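Local atomic coordinates of AB hydrolase-1 domain-containing protein (Streptococcus mutans, PDB entry 4L9A), a protein that probably acts as a carboxylesterase of the alpha/beta hydrolase fold, hydrolysing ester bonds in substrates that remain to be identified. Residues F46-G49 against S54-D57; D76-G81 against R94-A99. All coordinates share one frame; numbering follows the deposited sequence.

How the contacts relate
Contact 1 is buried near the middle of the chain, whereas contact 2 lies further out and is only partly buried, their centres about 12 Å apart. Each sets the loop end of a central parallel strand against a helix that follows in the chain: strand 43-47 meets the short helix 55-58, and strand 71-75 leads into the loop that meets helix 93-106. The first combines a hydroxyl-to-hydroxyl bond with packing of a threonine methyl; the second is apolar, with a tryptophan ring lying against proline and alanine. Asp76 joins them directly, since its carboxylate binds Ser54 and the backbone N of Thr55, while Gly81 packs on Ser54.

Contact 1: F46-G49 against S54-D57; sequences FLSG and STAD
Ser48 and Thr55 meet in a buried hydroxyl-to-hydroxyl contact, just beyond the end of strand 43-47, where the chain has looped back into the first turn of helix 55-58. Ser48 OG donates to Thr55 OG1 at 2.8 Å. The pair belongs to a longer run of bonds: Asn58 ND2 also binds Ser48 OG, and Thr55 OG1 reaches on to the carbonyl oxygen of Ile75, at the end of the neighbouring strand 71-75. Both hydroxyls thus have two partners each, which satisfies polar atoms enclosed by protein and should fix their rotation.

The two branches of Thr55 divide the work. With OG1 anti to the carbonyl carbon (chi1 -65°), CG2 lies anti to the backbone N and is directed at the strand. Thr55 CG2 comes 3.6 Å from Phe46 O. The same Thr55 CG2 is 3.5 Å from Ser48 OG, so that one side chain touches Phe46, still in the strand, and Ser48, just past its end. Of the Phe46 side chain only CB meets the methyl, at 3.7 Å from Thr55 CG2. Its ring turns away from the helix and packs against the ring of Phe59, the planes at about 45°.

Strand 43-47 lies between 71-75 and 111-117 in the mixed sheet, part of the 1-2-4-3-5-6-7-8 order of the alpha/beta hydrolase fold. In related enzymes the loop leaving this strand commonly supplies part of the oxyanion hole; Ser48 and Gly49 lie at its start, although no such role is established for them here.

Ser54 occupies the N-cap position but makes no capping bond with its side chain. Asp76 instead approaches this helix start from outside the two segments, OD1 taking the backbone N of Thr55 and OD2 the hydroxyl of Ser54.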
# COMPACT_ATOMS: atom_id res chain seq x y z
N PHE A 46 5.38 4.85 -0.19
CA PHE A 46 4.06 4.32 0.15
C PHE A 46 3.30 3.78 -1.05
O PHE A 46 3.22 4.42 -2.11
CB PHE A 46 3.20 5.41 0.81
CG PHE A 46 3.77 5.91 2.10
CD1 PHE A 46 3.39 5.33 3.31
CD2 PHE A 46 4.69 6.94 2.12
CE1 PHE A 46 3.92 5.80 4.51
CE2 PHE A 46 5.23 7.41 3.31
CZ PHE A 46 4.84 6.84 4.50
N LEU A 47 2.71 2.60 -0.87
CA LEU A 47 1.83 2.02 -1.86
C LEU A 47 0.52 1.61 -1.18
O LEU A 47 0.53 1.01 -0.11
CB LEU A 47 2.46 0.79 -2.52
CG LEU A 47 3.77 0.94 -3.29
CD1 LEU A 47 4.32 -0.45 -3.66
CD2 LEU A 47 3.60 1.83 -4.53
N SER A 48 -0.59 1.94 -1.82
CA SER A 48 -1.90 1.68 -1.27
C SER A 48 -2.38 0.29 -1.64
O SER A 48 -1.75 -0.43 -2.43
CB SER A 48 -2.88 2.74 -1.78
OG SER A 48 -2.50 4.00 -1.27
N GLY A 49 -3.51 -0.10 -1.05
CA GLY A 49 -4.17 -1.32 -1.45
C GLY A 49 -5.07 -0.99 -2.63
O GLY A 49 -4.85 -0.01 -3.34
N SER A 54 -6.31 8.50 -2.93
CA SER A 54 -4.95 8.88 -3.33
C SER A 54 -4.02 8.51 -2.18
O SER A 54 -4.43 8.54 -1.02
CB SER A 54 -4.86 10.39 -3.63
OG SER A 54 -3.60 10.71 -4.20
N THR A 55 -2.78 8.17 -2.50
CA THR A 55 -1.93 7.47 -1.53
C THR A 55 -1.46 8.36 -0.39
O THR A 55 -1.48 7.95 0.78
CB THR A 55 -0.75 6.78 -2.23
OG1 THR A 55 -1.27 5.76 -3.09
CG2 THR A 55 0.22 6.15 -1.21
N ALA A 56 -1.07 9.60 -0.70
CA ALA A 56 -0.66 10.51 0.36
C ALA A 56 -1.80 10.76 1.37
O ALA A 56 -1.56 10.83 2.58
CB ALA A 56 -0.17 11.84 -0.24
N ASP A 57 -3.03 10.90 0.86
CA ASP A 57 -4.20 11.08 1.71
C ASP A 57 -4.42 9.82 2.55
O ASP A 57 -4.69 9.87 3.76
CB ASP A 57 -5.46 11.28 0.85
CG ASP A 57 -5.43 12.57 0.03
OD1 ASP A 57 -4.75 13.52 0.46
OD2 ASP A 57 -6.11 12.64 -1.02

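Contact 2: D76-G81 against R94-A99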
# COMPACT_ATOMS: atom_id res chain seq x y z
N ASP A 76 0.33 6.78 -6.70
CA ASP A 76 -1.04 6.34 -6.99
C ASP A 76 -1.04 5.36 -8.17
O ASP A 76 -0.55 5.67 -9.25
CB ASP A 76 -1.96 7.52 -7.32
CG ASP A 76 -2.25 8.40 -6.11
OD1 ASP A 76 -1.55 8.25 -5.07
OD2 ASP A 76 -3.15 9.27 -6.20
N ALA A 77 -1.62 4.17 -7.98
CA ALA A 77 -1.73 3.21 -9.08
C ALA A 77 -2.70 3.73 -10.14
O ALA A 77 -3.54 4.58 -9.86
CB ALA A 77 -2.21 1.83 -8.55
N PRO A 78 -2.57 3.23 -11.37
CA PRO A 78 -3.56 3.59 -12.39
C PRO A 78 -4.97 3.37 -11.84
O PRO A 78 -5.18 2.49 -11.00
CB PRO A 78 -3.27 2.59 -13.52
CG PRO A 78 -1.81 2.33 -13.39
CD PRO A 78 -1.53 2.33 -11.91
N ASN A 79 -5.92 4.17 -12.31
CA ASN A 79 -7.31 4.04 -11.89
C ASN A 79 -7.56 4.24 -10.39
O ASN A 79 -8.54 3.74 -9.83
CB ASN A 79 -7.87 2.68 -12.31
CG ASN A 79 -7.89 2.50 -13.82
OD1 ASN A 79 -8.22 3.43 -14.57
ND2 ASN A 79 -7.54 1.30 -14.27
N SER A 80 -6.66 4.97 -9.74
CA SER A 80 -6.86 5.30 -8.34
C SER A 80 -6.39 6.71 -8.04
O SER A 80 -5.48 7.22 -8.69
CB SER A 80 -6.11 4.32 -7.44
OG SER A 80 -4.75 4.68 -7.38
N GLY A 81 -7.00 7.33 -7.04
CA GLY A 81 -6.53 8.62 -6.59
C GLY A 81 -6.46 9.59 -7.76
O GLY A 81 -7.42 9.71 -8.52
N ARG A 94 4.79 -6.98 -13.57
CA ARG A 94 6.12 -6.60 -14.02
C ARG A 94 6.11 -5.19 -14.60
O ARG A 94 7.05 -4.41 -14.41
CB ARG A 94 6.63 -7.58 -15.08
CG ARG A 94 7.99 -7.19 -15.68
CD ARG A 94 8.24 -7.88 -17.03
NE ARG A 94 7.49 -7.26 -18.12
CZ ARG A 94 8.03 -6.48 -19.06
NH1 ARG A 94 9.33 -6.23 -19.04
NH2 ARG A 94 7.27 -5.97 -20.01
N ASP A 95 5.03 -4.88 -15.33
CA ASP A 95 4.91 -3.56 -15.95
C ASP A 95 4.77 -2.48 -14.88
O ASP A 95 5.45 -1.45 -14.92
CB ASP A 95 3.73 -3.52 -16.94
CG ASP A 95 3.91 -4.52 -18.09
OD1 ASP A 95 4.96 -4.48 -18.77
OD2 ASP A 95 3.00 -5.34 -18.32
N TRP A 96 3.91 -2.75 -13.90
CA TRP A 96 3.69 -1.80 -12.82
C TRP A 96 4.96 -1.64 -11.98
O TRP A 96 5.34 -0.53 -11.63
CB TRP A 96 2.48 -2.23 -12.00
CG TRP A 96 2.18 -1.43 -10.77
CD1 TRP A 96 1.90 -1.92 -9.53
CD2 TRP A 96 2.10 0.01 -10.66
NE1 TRP A 96 1.65 -0.89 -8.66
CE2 TRP A 96 1.77 0.29 -9.32
CE3 TRP A 96 2.28 1.06 -11.56
CZ2 TRP A 96 1.62 1.60 -8.85
CZ3 TRP A 96 2.14 2.36 -11.09
CH2 TRP A 96 1.80 2.62 -9.75
N VAL A 97 5.63 -2.76 -11.69
CA VAL A 97 6.92 -2.70 -11.00
C VAL A 97 7.99 -1.89 -11.77
O VAL A 97 8.72 -1.10 -11.17
CB VAL A 97 7.46 -4.11 -10.66
CG1 VAL A 97 8.91 -4.05 -10.17
CG2 VAL A 97 6.59 -4.77 -9.59
N ASN A 98 8.08 -2.09 -13.09
CA ASN A 98 8.99 -1.30 -13.91
C ASN A 98 8.65 0.19 -13.87
O ASN A 98 9.54 1.03 -13.83
CB ASN A 98 9.07 -1.82 -15.36
CG ASN A 98 9.83 -3.14 -15.46
OD1 ASN A 98 10.56 -3.50 -14.54
ND2 ASN A 98 9.65 -3.86 -16.57
N ALA A 99 7.36 0.52 -13.85
CA ALA A 99 6.96 1.92 -13.77
C ALA A 99 7.39 2.51 -12.43
O ALA A 99 7.92 3.62 -12.37
CB ALA A 99 5.46 2.06 -13.95
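Trp96 reaches out from helix 93-106 and lays the benzene part of its indole against Ala77 and Pro78, the first two residues of a tight turn. Its CG stands anti to the backbone N (chi1 174°), which carries the ring off the helix toward the loop. Pro78 sits over one face of that ring: CD lies 4.0 Å from the centroid of the six-membered ring and 20° off its normal, a CH-pi contact displaced toward the rim, with CZ3 the nearest ring atom at 3.8 Å. Ala77 approaches obliquely at the far end of the indole, where its CA is 3.6 Å from Trp96 CH2 and its CB packs on CZ2 at 3.8 Å. Asp76 O, also obliquely placed, lies 3.9 Å from Trp96 CH2 and is hydrogen-bonded to Ser83 OG.

The proline is presented by a type II turn from Ala77 to Ser80. Pro78 takes the second position and Asn79, with positive phi (61°), the third. Ser80 reinforces the turn from within, since its OG donates to Ala77 O at 2.8 Å, tilted out of the carbonyl plane, beside a weak backbone bond from Ser80 N to the same oxygen.

Beyond the two segments, Trp96 also touches Ile33, Ala123 and Leu218. Asp76 OD2 accepts a bond from Tyr82 N.

The loop leads from strand 71-75 into helix 93-106, which runs on to strand 111-117, two places along the sheet; Trp96 thereby ties the start of this parallel beta-alpha-beta crossover to its own helix, in the central part of the alpha/beta hydrolase fold.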